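PDB 4WOD: taurocyamine kinase from Schistosoma mansoni, which reversibly transfers phosphate between ATP and taurocyamine, as a magnesium-dependent phosphagen kinase built from two fused repeats. Local coordinates for residues S157-E161 / K241-A246; K283-L287 / L348-Q353; Y355-A359 / D399-T403. The protein carries 4 engineered substitutions. Numbering follows the deposited sequence.

Overall arrangement
The three contacts follow one another along the chain without interlocking. Contacts 1 and 2 both belong to the C-terminal catalytic domain of the first repeat, whose core is an eight-stranded antiparallel sheet: contact 1 joins the turn before edge strand 162-166 to helix 236-251, and contact 2 joins the end of strand 277-283 and helix 285-288 to the long helix 331-355. Their centres lie 34 Å apart. Contact 3 begins where helix 331-355 ends and reaches the N-terminal domain of the second repeat; its centre is 15 Å from that of contact 2, which it touches, and 48 Å from that of contact 1. Helix 331-355 thus links the catalytic fold to the junction between the repeats.

Contact 1: residues S157-E161 / K241-A246; sequences SGEYE and KRLADA
A tight turn, 157-161, with a 3-10 segment at Glu159 and Tyr160, faces the helical segment 241-246. Tyr160 N bonds Ser157 O and Glu161 N bonds Gly158 O, both at 2.9 Å. CA atoms pair Glu159 with Arg242 (8.6 Å) and Tyr160 with Ala246 (7.6 Å).

Among the polar contacts, Tyr160 (chi1 m), whose ring carries the hydroxyl out to the helix, donates OH to Arg242 O at 2.6 Å. Extended Glu159 (chi1 and chi2 t) is apt as a negative charge beside Arg242: OE2 lies 3.4 Å from Arg242 NE, a salt bridge whose hydrogen bond is weak, while Gln231 holds the guanidinium more firmly. One water, 2.7 Å from each of Glu159 OE1, Tyr160 OH and Asp245 OD2, bridges the three.

The apolar part is a CH-pi contact: the small methyl of Ala246 fits over the flat Tyr160 ring, CB 4.0 Å from its centroid. Phe215 meets this ring edge-to-face.

Here the Tyr160 hydroxyl ties the turn before edge strand 162-166 to helix 236-251 in the first repeat's catalytic domain.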
ATOM      1  N   SER A 157       3.556 -34.283  29.735  1.00 33.73           N
ATOM      2  CA  SER A 157       2.486 -35.068  30.357  1.00 39.20           C
ATOM      3  C   SER A 157       1.140 -34.922  29.658  1.00 36.32           C
ATOM      4  O   SER A 157       1.045 -34.337  28.584  1.00 34.44           O
ATOM      5  CB  SER A 157       2.322 -34.696  31.842  1.00 43.22           C
ATOM      6  OG  SER A 157       3.398 -35.187  32.632  1.00 50.03           O
ATOM      7  N   GLY A 158       0.117 -35.472  30.311  1.00 35.37           N
ATOM      8  CA  GLY A 158      -1.267 -35.501  29.869  1.00 30.64           C
ATOM      9  C   GLY A 158      -1.659 -35.010  28.492  1.00 29.89           C
ATOM     10  O   GLY A 158      -1.580 -35.752  27.521  1.00 32.21           O
ATOM     11  N   GLU A 159      -2.093 -33.756  28.421  1.00 30.34           N
ATOM     12  CA  GLU A 159      -2.607 -33.148  27.186  1.00 32.14           C
ATOM     13  C   GLU A 159      -1.688 -33.337  25.985  1.00 30.03           C
ATOM     14  O   GLU A 159      -2.142 -33.505  24.851  1.00 30.84           O
ATOM     15  CB  GLU A 159      -2.845 -31.652  27.401  1.00 30.76           C
ATOM     16  CG  GLU A 159      -3.418 -30.937  26.187  1.00 31.53           C
ATOM     17  CD  GLU A 159      -3.714 -29.485  26.468  1.00 38.87           C
ATOM     18  OE1 GLU A 159      -3.113 -28.935  27.414  1.00 34.41           O
ATOM     19  OE2 GLU A 159      -4.554 -28.899  25.750  1.00 41.60           O
ATOM     20  N   TYR A 160      -0.389 -33.334  26.242  1.00 27.97           N
ATOM     21  CA  TYR A 160       0.575 -33.355  25.159  1.00 28.17           C
ATOM     22  C   TYR A 160       0.967 -34.760  24.737  1.00 27.76           C
ATOM     23  O   TYR A 160       1.756 -34.923  23.809  1.00 27.15           O
ATOM     24  CB  TYR A 160       1.800 -32.534  25.562  1.00 26.79           C
ATOM     25  CG  TYR A 160       1.379 -31.135  25.944  1.00 25.67           C
ATOM     26  CD1 TYR A 160       1.066 -30.196  24.972  1.00 21.81           C
ATOM     27  CD2 TYR A 160       1.234 -30.778  27.268  1.00 27.64           C
ATOM     28  CE1 TYR A 160       0.660 -28.922  25.318  1.00 22.06           C
ATOM     29  CE2 TYR A 160       0.824 -29.519  27.624  1.00 29.61           C
ATOM     30  CZ  TYR A 160       0.535 -28.596  26.645  1.00 23.56           C
ATOM     31  OH  TYR A 160       0.129 -27.343  27.020  1.00 25.47           O
ATOM     32  N   GLU A 161       0.388 -35.772  25.379  1.00 29.14           N
ATOM     33  CA  GLU A 161       0.728 -37.149  25.038  1.00 30.23           C
ATOM     34  C   GLU A 161       0.397 -37.427  23.587  1.00 28.51           C
ATOM     35  O   GLU A 161      -0.659 -37.033  23.092  1.00 29.99           O
ATOM     36  CB  GLU A 161       0.006 -38.148  25.946  1.00 37.20           C
ATOM     37  CG  GLU A 161       0.380 -39.592  25.645  1.00 43.18           C
ATOM     38  CD  GLU A 161       0.807 -40.365  26.879  1.00 54.49           C
ATOM     39  OE1 GLU A 161      -0.048 -41.063  27.468  1.00 64.65           O
ATOM     40  OE2 GLU A 161       1.996 -40.281  27.259  1.00 56.93           O
ATOM     41  N   LYS A 241      -2.732 -20.707  25.564  1.00 17.03           N
ATOM     42  CA  LYS A 241      -2.398 -21.376  26.815  1.00 19.64           C
ATOM     43  C   LYS A 241      -1.753 -22.726  26.563  1.00 19.16           C
ATOM     44  O   LYS A 241      -0.777 -23.074  27.226  1.00 20.81           O
ATOM     45  CB  LYS A 241      -3.641 -21.563  27.687  1.00 22.28           C
ATOM     46  CG  LYS A 241      -3.989 -20.351  28.520  1.00 26.67           C
ATOM     47  CD  LYS A 241      -5.214 -20.606  29.406  1.00 28.05           C
ATOM     48  CE  LYS A 241      -5.767 -19.276  29.929  1.00 36.58           C
ATOM     49  NZ  LYS A 241      -6.765 -19.413  31.052  1.00 37.17           N
ATOM     50  N   ARG A 242      -2.304 -23.487  25.621  1.00 18.81           N
ATOM     51  CA  ARG A 242      -1.778 -24.815  25.304  1.00 20.39           C
ATOM     52  C   ARG A 242      -0.334 -24.704  24.825  1.00 20.09           C
ATOM     53  O   ARG A 242       0.530 -25.473  25.240  1.00 18.24           O
ATOM     54  CB  ARG A 242      -2.629 -25.508  24.239  1.00 19.02           C
ATOM     55  CG  ARG A 242      -2.195 -26.917  23.897  1.00 18.01           C
ATOM     56  CD  ARG A 242      -3.038 -27.438  22.745  1.00 23.02           C
ATOM     57  NE  ARG A 242      -4.403 -27.016  22.976  1.00 32.15           N
ATOM     58  CZ  ARG A 242      -5.207 -26.484  22.066  1.00 24.02           C
ATOM     59  NH1 ARG A 242      -4.819 -26.339  20.815  1.00 20.34           N
ATOM     60  NH2 ARG A 242      -6.424 -26.116  22.426  1.00 22.89           N
ATOM     61  N   LEU A 243      -0.085 -23.723  23.962  1.00 18.49           N
ATOM     62  CA  LEU A 243       1.267 -23.458  23.490  1.00 20.38           C
ATOM     63  C   LEU A 243       2.203 -23.045  24.614  1.00 19.07           C
ATOM     64  O   LEU A 243       3.310 -23.569  24.718  1.00 20.29           O
ATOM     65  CB  LEU A 243       1.273 -22.373  22.428  1.00 18.02           C
ATOM     66  CG  LEU A 243       2.671 -22.078  21.873  1.00 18.19           C
ATOM     67  CD1 LEU A 243       3.226 -23.275  21.123  1.00 15.39           C
ATOM     68  CD2 LEU A 243       2.626 -20.856  20.953  1.00 14.18           C
ATOM     69  N   ALA A 244       1.763 -22.093  25.438  1.00 20.16           N
ATOM     70  CA  ALA A 244       2.606 -21.534  26.489  1.00 21.44           C
ATOM     71  C   ALA A 244       3.003 -22.620  27.484  1.00 21.60           C
ATOM     72  O   ALA A 244       4.168 -22.712  27.881  1.00 18.89           O
ATOM     73  CB  ALA A 244       1.898 -20.406  27.205  1.00 18.83           C
ATOM     74  N   ASP A 245       2.033 -23.434  27.892  1.00 22.27           N
ATOM     75  CA  ASP A 245       2.303 -24.506  28.865  1.00 24.30           C
ATOM     76  C   ASP A 245       3.401 -25.448  28.379  1.00 21.05           C
ATOM     77  O   ASP A 245       4.316 -25.774  29.135  1.00 24.10           O
ATOM     78  CB  ASP A 245       1.049 -25.325  29.168  1.00 22.06           C
ATOM     79  CG  ASP A 245       0.109 -24.631  30.135  1.00 35.62           C
ATOM     80  OD1 ASP A 245       0.534 -23.651  30.784  1.00 35.54           O
ATOM     81  OD2 ASP A 245      -1.053 -25.087  30.260  1.00 41.64           O
ATOM     82  N   ALA A 246       3.318 -25.852  27.115  1.00 17.37           N
ATOM     83  CA  ALA A 246       4.247 -26.824  26.550  1.00 21.30           C
ATOM     84  C   ALA A 246       5.676 -26.305  26.501  1.00 20.98           C
ATOM     85  O   ALA A 246       6.617 -27.029  26.857  1.00 19.64           O
ATOM     86  CB  ALA A 246       3.802 -27.242  25.155  1.00 17.95           C
TER
HETATM   87  O   HOH W   1      -1.670 -27.427  29.048  1.00 31.17           O

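Contact 2: residues K283-L287 / L348-Q353; sequences KIPML and LEVMLQ
Segment 283-287 leaves a strand at Lys283, passes through Ile284 and enters a weakly bonded helical turn at about 285-287; segment 348-353 is regular helix, with Leu352 N bonded to Leu348 O and Gln353 N to Glu349 O, both at 2.9 Å. The closest CA pair is Leu287 with Glu349, 5.4 Å.

Leu348 comes first, its CD2 4.2 Å from Leu287 CD1, a loose apolar touch. Glu349 follows and provides the polar part of the contact. Its side chain (chi1 t, chi2 p) points toward the turn, where OE1 accepts from Leu287 N at 2.7 Å and OE2 from Met286 N at 3.2 Å. A carboxylate suits this place because the first turn of a helix has amide groups without helical acceptors. A water further donates to Glu349 OE2 (3.0 Å) and Lys283 O (3.2 Å). One turn later Leu352 (chi1 m, chi2 t) sets CD1 3.9 Å from Leu287 CB and CB 3.9 Å from Met286 CG. Met286 (chi1 and chi2 t, chi3 m), a long flexible thioether able to follow the helix surface, brings SD 3.6 Å from Leu352 O. Gln353 (chi1 and chi2 m) folds back so that NE2 donates to Glu349 OE2 at 2.7 Å, while lying 3.4 Å from Met286 CB.

The chemistry implies that one buried acid, steadied by a glutamine and a water, ties the start of helix 285-288 to helix 331-355, with apolar contacts of Leu348 and Leu352 to Leu287 and Met286 beside it.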
ATOM      1  N   LYS A 283     -12.541 -15.135   7.080  1.00 19.87           N
ATOM      2  CA  LYS A 283     -13.265 -14.680   5.887  1.00 23.04           C
ATOM      3  C   LYS A 283     -13.553 -13.182   5.945  1.00 21.79           C
ATOM      4  O   LYS A 283     -14.511 -12.752   6.590  1.00 24.35           O
ATOM      5  CB  LYS A 283     -14.583 -15.441   5.716  1.00 26.62           C
ATOM      6  CG  LYS A 283     -14.452 -16.940   5.531  1.00 32.78           C
ATOM      7  CD  LYS A 283     -15.678 -17.646   6.099  1.00 39.56           C
ATOM      8  CE  LYS A 283     -15.318 -18.863   6.952  1.00 35.12           C
ATOM      9  NZ  LYS A 283     -16.399 -19.214   7.938  1.00 44.87           N
ATOM     10  N   ILE A 284     -12.739 -12.396   5.250  1.00 18.91           N
ATOM     11  CA  ILE A 284     -12.905 -10.945   5.222  1.00 22.60           C
ATOM     12  C   ILE A 284     -12.870 -10.373   3.787  1.00 23.52           C
ATOM     13  O   ILE A 284     -12.099  -9.450   3.500  1.00 21.45           O
ATOM     14  CB  ILE A 284     -11.813 -10.263   6.072  1.00 21.31           C
ATOM     15  CG1 ILE A 284     -10.415 -10.660   5.569  1.00 19.97           C
ATOM     16  CG2 ILE A 284     -11.952 -10.698   7.549  1.00 16.52           C
ATOM     17  CD1 ILE A 284      -9.319  -9.741   6.024  1.00 19.33           C
ATOM     18  N   PRO A 285     -13.732 -10.893   2.893  1.00 25.12           N
ATOM     19  CA  PRO A 285     -13.688 -10.464   1.486  1.00 25.11           C
ATOM     20  C   PRO A 285     -13.917  -8.960   1.274  1.00 24.91           C
ATOM     21  O   PRO A 285     -13.308  -8.385   0.372  1.00 20.43           O
ATOM     22  CB  PRO A 285     -14.825 -11.271   0.839  1.00 23.12           C
ATOM     23  CG  PRO A 285     -15.788 -11.508   1.962  1.00 22.64           C
ATOM     24  CD  PRO A 285     -14.889 -11.771   3.154  1.00 22.81           C
ATOM     25  N   MET A 286     -14.773  -8.328   2.074  1.00 18.84           N
ATOM     26  CA  MET A 286     -15.096  -6.939   1.803  1.00 23.57           C
ATOM     27  C   MET A 286     -13.976  -6.044   2.284  1.00 23.28           C
ATOM     28  O   MET A 286     -13.591  -5.108   1.594  1.00 18.77           O
ATOM     29  CB  MET A 286     -16.432  -6.550   2.442  1.00 26.97           C
ATOM     30  CG  MET A 286     -17.091  -5.366   1.760  1.00 31.57           C
ATOM     31  SD  MET A 286     -18.896  -5.390   1.919  1.00 38.34           S
ATOM     32  CE  MET A 286     -19.320  -6.579   0.660  1.00 35.95           C
ATOM     33  N   LEU A 287     -13.427  -6.356   3.458  1.00 20.61           N
ATOM     34  CA  LEU A 287     -12.282  -5.631   3.987  1.00 19.86           C
ATOM     35  C   LEU A 287     -11.065  -5.788   3.078  1.00 20.30           C
ATOM     36  O   LEU A 287     -10.338  -4.820   2.830  1.00 21.71           O
ATOM     37  CB  LEU A 287     -11.945  -6.122   5.401  1.00 21.84           C
ATOM     38  CG  LEU A 287     -10.641  -5.729   6.093  1.00 22.78           C
ATOM     39  CD1 LEU A 287     -10.516  -4.219   6.340  1.00 23.00           C
ATOM     40  CD2 LEU A 287     -10.545  -6.502   7.414  1.00 19.56           C
ATOM     41  N   LEU A 348     -14.728  -4.572  11.713  1.00 19.25           N
ATOM     42  CA  LEU A 348     -14.825  -3.725  10.528  1.00 19.30           C
ATOM     43  C   LEU A 348     -15.415  -4.485   9.334  1.00 18.97           C
ATOM     44  O   LEU A 348     -16.181  -3.913   8.549  1.00 20.78           O
ATOM     45  CB  LEU A 348     -13.457  -3.139  10.182  1.00 20.02           C
ATOM     46  CG  LEU A 348     -13.440  -2.027   9.132  1.00 26.40           C
ATOM     47  CD1 LEU A 348     -14.446  -0.948   9.491  1.00 23.57           C
ATOM     48  CD2 LEU A 348     -12.042  -1.435   9.027  1.00 22.48           C
ATOM     49  N   GLU A 349     -15.092  -5.770   9.187  1.00 18.33           N
ATOM     50  CA  GLU A 349     -15.696  -6.557   8.114  1.00 18.72           C
ATOM     51  C   GLU A 349     -17.210  -6.613   8.320  1.00 19.28           C
ATOM     52  O   GLU A 349     -18.001  -6.464   7.376  1.00 16.22           O
ATOM     53  CB  GLU A 349     -15.119  -7.971   8.061  1.00 19.56           C
ATOM     54  CG  GLU A 349     -15.865  -8.906   7.131  1.00 19.61           C
ATOM     55  CD  GLU A 349     -15.587  -8.641   5.648  1.00 22.32           C
ATOM     56  OE1 GLU A 349     -14.629  -7.898   5.339  1.00 27.08           O
ATOM     57  OE2 GLU A 349     -16.320  -9.188   4.795  1.00 21.49           O
ATOM     58  N   VAL A 350     -17.614  -6.830   9.565  1.00 19.90           N
ATOM     59  CA  VAL A 350     -19.041  -6.905   9.891  1.00 13.50           C
ATOM     60  C   VAL A 350     -19.729  -5.584   9.553  1.00 18.28           C
ATOM     61  O   VAL A 350     -20.804  -5.578   8.949  1.00 25.11           O
ATOM     62  CB  VAL A 350     -19.248  -7.262  11.373  1.00 18.13           C
ATOM     63  CG1 VAL A 350     -20.704  -7.027  11.784  1.00 23.11           C
ATOM     64  CG2 VAL A 350     -18.856  -8.705  11.612  1.00 17.90           C
ATOM     65  N   MET A 351     -19.095  -4.471   9.903  1.00 16.15           N
ATOM     66  CA  MET A 351     -19.649  -3.153   9.607  1.00 22.74           C
ATOM     67  C   MET A 351     -19.765  -2.946   8.106  1.00 20.50           C
ATOM     68  O   MET A 351     -20.790  -2.467   7.623  1.00 18.83           O
ATOM     69  CB  MET A 351     -18.800  -2.039  10.228  1.00 17.06           C
ATOM     70  CG  MET A 351     -18.910  -1.933  11.743  1.00 23.74           C
ATOM     71  SD  MET A 351     -17.828  -0.668  12.452  1.00 37.23           S
ATOM     72  CE  MET A 351     -16.380  -1.621  12.811  1.00 30.43           C
ATOM     73  N   LEU A 352     -18.724  -3.321   7.369  1.00 17.97           N
ATOM     74  CA  LEU A 352     -18.766  -3.214   5.913  1.00 18.08           C
ATOM     75  C   LEU A 352     -19.908  -4.022   5.324  1.00 19.57           C
ATOM     76  O   LEU A 352     -20.642  -3.535   4.459  1.00 20.17           O
ATOM     77  CB  LEU A 352     -17.448  -3.678   5.292  1.00 12.39           C
ATOM     78  CG  LEU A 352     -16.190  -2.839   5.512  1.00 20.78           C
ATOM     79  CD1 LEU A 352     -14.955  -3.661   5.163  1.00 14.11           C
ATOM     80  CD2 LEU A 352     -16.213  -1.508   4.685  1.00 14.14           C
ATOM     81  N   GLN A 353     -20.053  -5.265   5.782  1.00 19.97           N
ATOM     82  CA  GLN A 353     -21.080  -6.148   5.260  1.00 20.97           C
ATOM     83  C   GLN A 353     -22.449  -5.520   5.485  1.00 20.81           C
ATOM     84  O   GLN A 353     -23.281  -5.528   4.581  1.00 21.26           O
ATOM     85  CB  GLN A 353     -20.992  -7.554   5.900  1.00 22.18           C
ATOM     86  CG  GLN A 353     -19.764  -8.359   5.445  1.00 26.66           C
ATOM     87  CD  GLN A 353     -19.774  -8.691   3.953  1.00 33.30           C
ATOM     88  OE1 GLN A 353     -20.825  -8.670   3.304  1.00 42.34           O
ATOM     89  NE2 GLN A 353     -18.599  -8.992   3.402  1.00 27.63           N
TER
HETATM   90  O   HOH W   2     -17.466 -11.760   5.683  1.00 26.55           O

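Contact 3: residues Y355-A359 / D399-T403; sequences YNKGA and DGKRT
Arg402, Tyr355 and Ala359 bury the most surface where the end of helix 331-355 and the loop after it meet a loop that follows helix 392-398. CA atoms pair Tyr355 with Gly400 (7.7 Å) and Ala359 with Arg402 (8.9 Å). In 355-359 the chain leaves helical angles at Asn356 and makes a type II beta turn from Asn356 to Ala359, closed by Ala359 N to Asn356 O at 3.1 Å; Gly358, at phi 92°, suits its third position.

Arg402 (chi1 m, chi3 t) points toward the turn and presents its guanidinium edge to two acceptors: NH2 donates to Tyr355 O at 3.3 Å and to Asn356 OD1 at 3.2 Å. NE donates to a water at 2.5 Å, which returns a weak bond to Tyr355 O at 3.3 Å; NH1 donates at 2.8 Å to another, which donates to Asn356 OD1 at 3.0 Å. Arginine suits the task because its several donors can serve a carbonyl, an amide oxygen and waters together. Its strongest polar partner is Gly406 O, in the second repeat, bonded by NH1. Asn356 in turn is held through ND2 by Leu352 O and Val366 O. The methyl of Ala359 covers one guanidinium face, with CB 3.4 Å from NH1.

Tyr355 (chi1 t) extends its ring so that OH donates to Asp399 OD1 at 2.8 Å. Beside it, Gly400 has phi 82°, a conformation that favours glycine.

This polar surface contact connects the end of helix 331-355, in the first repeat, with the loop between helices 392-398 and 409-418 of the second; Tyr355 also packs on Ala410, and Asp399 reaches helix 369-376.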
ATOM      1  N   TYR A 355     -23.188  -2.077   6.223  1.00 15.45           N
ATOM      2  CA  TYR A 355     -23.336  -0.738   5.634  1.00 20.04           C
ATOM      3  C   TYR A 355     -23.522  -0.800   4.118  1.00 19.93           C
ATOM      4  O   TYR A 355     -24.098   0.115   3.533  1.00 19.58           O
ATOM      5  CB  TYR A 355     -22.127   0.138   5.965  1.00 16.74           C
ATOM      6  CG  TYR A 355     -22.393   1.627   5.932  1.00 21.82           C
ATOM      7  CD1 TYR A 355     -23.194   2.225   6.897  1.00 19.97           C
ATOM      8  CD2 TYR A 355     -21.821   2.440   4.959  1.00 19.41           C
ATOM      9  CE1 TYR A 355     -23.438   3.564   6.886  1.00 19.26           C
ATOM     10  CE2 TYR A 355     -22.057   3.804   4.942  1.00 22.06           C
ATOM     11  CZ  TYR A 355     -22.871   4.357   5.913  1.00 22.09           C
ATOM     12  OH  TYR A 355     -23.117   5.705   5.935  1.00 19.42           O
ATOM     13  N   ASN A 356     -23.093  -1.896   3.492  1.00 19.35           N
ATOM     14  CA  ASN A 356     -23.103  -1.978   2.028  1.00 21.62           C
ATOM     15  C   ASN A 356     -24.105  -2.986   1.495  1.00 21.25           C
ATOM     16  O   ASN A 356     -24.079  -3.332   0.320  1.00 20.76           O
ATOM     17  CB  ASN A 356     -21.701  -2.299   1.504  1.00 19.76           C
ATOM     18  CG  ASN A 356     -20.710  -1.166   1.781  1.00 20.03           C
ATOM     19  OD1 ASN A 356     -20.642  -0.185   1.041  1.00 22.80           O
ATOM     20  ND2 ASN A 356     -19.964  -1.289   2.865  1.00 21.13           N
ATOM     21  N   LYS A 357     -24.997  -3.441   2.368  1.00 20.63           N
ATOM     22  CA  LYS A 357     -26.092  -4.321   1.967  1.00 23.60           C
ATOM     23  C   LYS A 357     -26.891  -3.592   0.883  1.00 22.33           C
ATOM     24  O   LYS A 357     -27.272  -2.444   1.065  1.00 22.89           O
ATOM     25  CB  LYS A 357     -26.997  -4.644   3.165  1.00 23.73           C
ATOM     26  CG  LYS A 357     -27.185  -6.109   3.464  1.00 34.06           C
ATOM     27  CD  LYS A 357     -28.381  -6.340   4.410  1.00 36.55           C
ATOM     28  CE  LYS A 357     -29.690  -6.471   3.607  1.00 39.22           C
ATOM     29  NZ  LYS A 357     -30.921  -6.797   4.427  1.00 42.99           N
ATOM     30  N   GLY A 358     -27.108  -4.223  -0.253  1.00 21.46           N
ATOM     31  CA  GLY A 358     -27.965  -3.612  -1.247  1.00 21.70           C
ATOM     32  C   GLY A 358     -27.261  -2.750  -2.265  1.00 20.49           C
ATOM     33  O   GLY A 358     -27.881  -2.347  -3.264  1.00 18.80           O
ATOM     34  N   ALA A 359     -25.968  -2.501  -2.056  1.00 19.94           N
ATOM     35  CA  ALA A 359     -25.237  -1.580  -2.931  1.00 26.10           C
ATOM     36  C   ALA A 359     -24.884  -2.243  -4.273  1.00 25.33           C
ATOM     37  O   ALA A 359     -24.754  -3.465  -4.351  1.00 21.30           O
ATOM     38  CB  ALA A 359     -23.981  -1.069  -2.230  1.00 24.76           C
ATOM     39  N   ASP A 399     -26.373  10.029   6.821  1.00 18.53           N
ATOM     40  CA  ASP A 399     -25.976   8.657   7.132  1.00 20.66           C
ATOM     41  C   ASP A 399     -26.961   7.657   6.509  1.00 18.45           C
ATOM     42  O   ASP A 399     -28.154   7.728   6.747  1.00 26.53           O
ATOM     43  CB  ASP A 399     -25.908   8.457   8.651  1.00 24.94           C
ATOM     44  CG  ASP A 399     -24.957   7.344   9.062  1.00 26.76           C
ATOM     45  OD1 ASP A 399     -24.429   6.622   8.187  1.00 30.22           O
ATOM     46  OD2 ASP A 399     -24.742   7.182  10.278  1.00 38.05           O
ATOM     47  N   GLY A 400     -26.483   6.734   5.697  1.00 22.77           N
ATOM     48  CA  GLY A 400     -27.399   5.773   5.115  1.00 28.32           C
ATOM     49  C   GLY A 400     -28.155   6.263   3.887  1.00 30.57           C
ATOM     50  O   GLY A 400     -29.035   5.569   3.364  1.00 34.22           O
ATOM     51  N   LYS A 401     -27.814   7.454   3.410  1.00 21.99           N
ATOM     52  CA  LYS A 401     -28.372   7.930   2.151  1.00 22.23           C
ATOM     53  C   LYS A 401     -27.437   7.566   0.994  1.00 21.05           C
ATOM     54  O   LYS A 401     -26.209   7.612   1.134  1.00 21.80           O
ATOM     55  CB  LYS A 401     -28.613   9.446   2.204  1.00 23.63           C
ATOM     56  CG  LYS A 401     -29.232  10.000   0.928  1.00 25.10           C
ATOM     57  CD  LYS A 401     -30.370  10.976   1.212  1.00 38.85           C
ATOM     58  CE  LYS A 401     -31.574  10.710   0.299  1.00 34.88           C
ATOM     59  NZ  LYS A 401     -31.167  10.401  -1.103  1.00 33.51           N
ATOM     60  N   ARG A 402     -28.019   7.194  -0.143  1.00 21.40           N
ATOM     61  CA  ARG A 402     -27.238   6.925  -1.353  1.00 17.19           C
ATOM     62  C   ARG A 402     -27.810   7.710  -2.518  1.00 18.70           C
ATOM     63  O   ARG A 402     -29.016   7.991  -2.551  1.00 13.54           O
ATOM     64  CB  ARG A 402     -27.230   5.436  -1.701  1.00 19.40           C
ATOM     65  CG  ARG A 402     -26.626   4.530  -0.628  1.00 17.25           C
ATOM     66  CD  ARG A 402     -25.800   3.388  -1.245  1.00 20.95           C
ATOM     67  NE  ARG A 402     -25.069   2.673  -0.200  1.00 20.06           N
ATOM     68  CZ  ARG A 402     -23.867   2.133  -0.355  1.00 24.49           C
ATOM     69  NH1 ARG A 402     -23.241   2.199  -1.536  1.00 19.11           N
ATOM     70  NH2 ARG A 402     -23.294   1.508   0.675  1.00 22.76           N
ATOM     71  N   THR A 403     -26.950   8.057  -3.476  1.00 17.17           N
ATOM     72  CA  THR A 403     -27.454   8.558  -4.751  1.00 18.46           C
ATOM     73  C   THR A 403     -28.127   7.421  -5.496  1.00 18.91           C
ATOM     74  O   THR A 403     -28.052   6.258  -5.091  1.00 18.10           O
ATOM     75  CB  THR A 403     -26.341   9.143  -5.630  1.00 19.16           C
ATOM     76  OG1 THR A 403     -25.398   8.109  -5.950  1.00 17.91           O
ATOM     77  CG2 THR A 403     -25.638  10.262  -4.914  1.00 18.17           C
TER
HETATM   78  O   HOH W   3     -26.130   2.265   1.987  1.00 29.28           O
HETATM   79  O   HOH W   4     -20.895   0.737  -1.833  1.00 22.46           O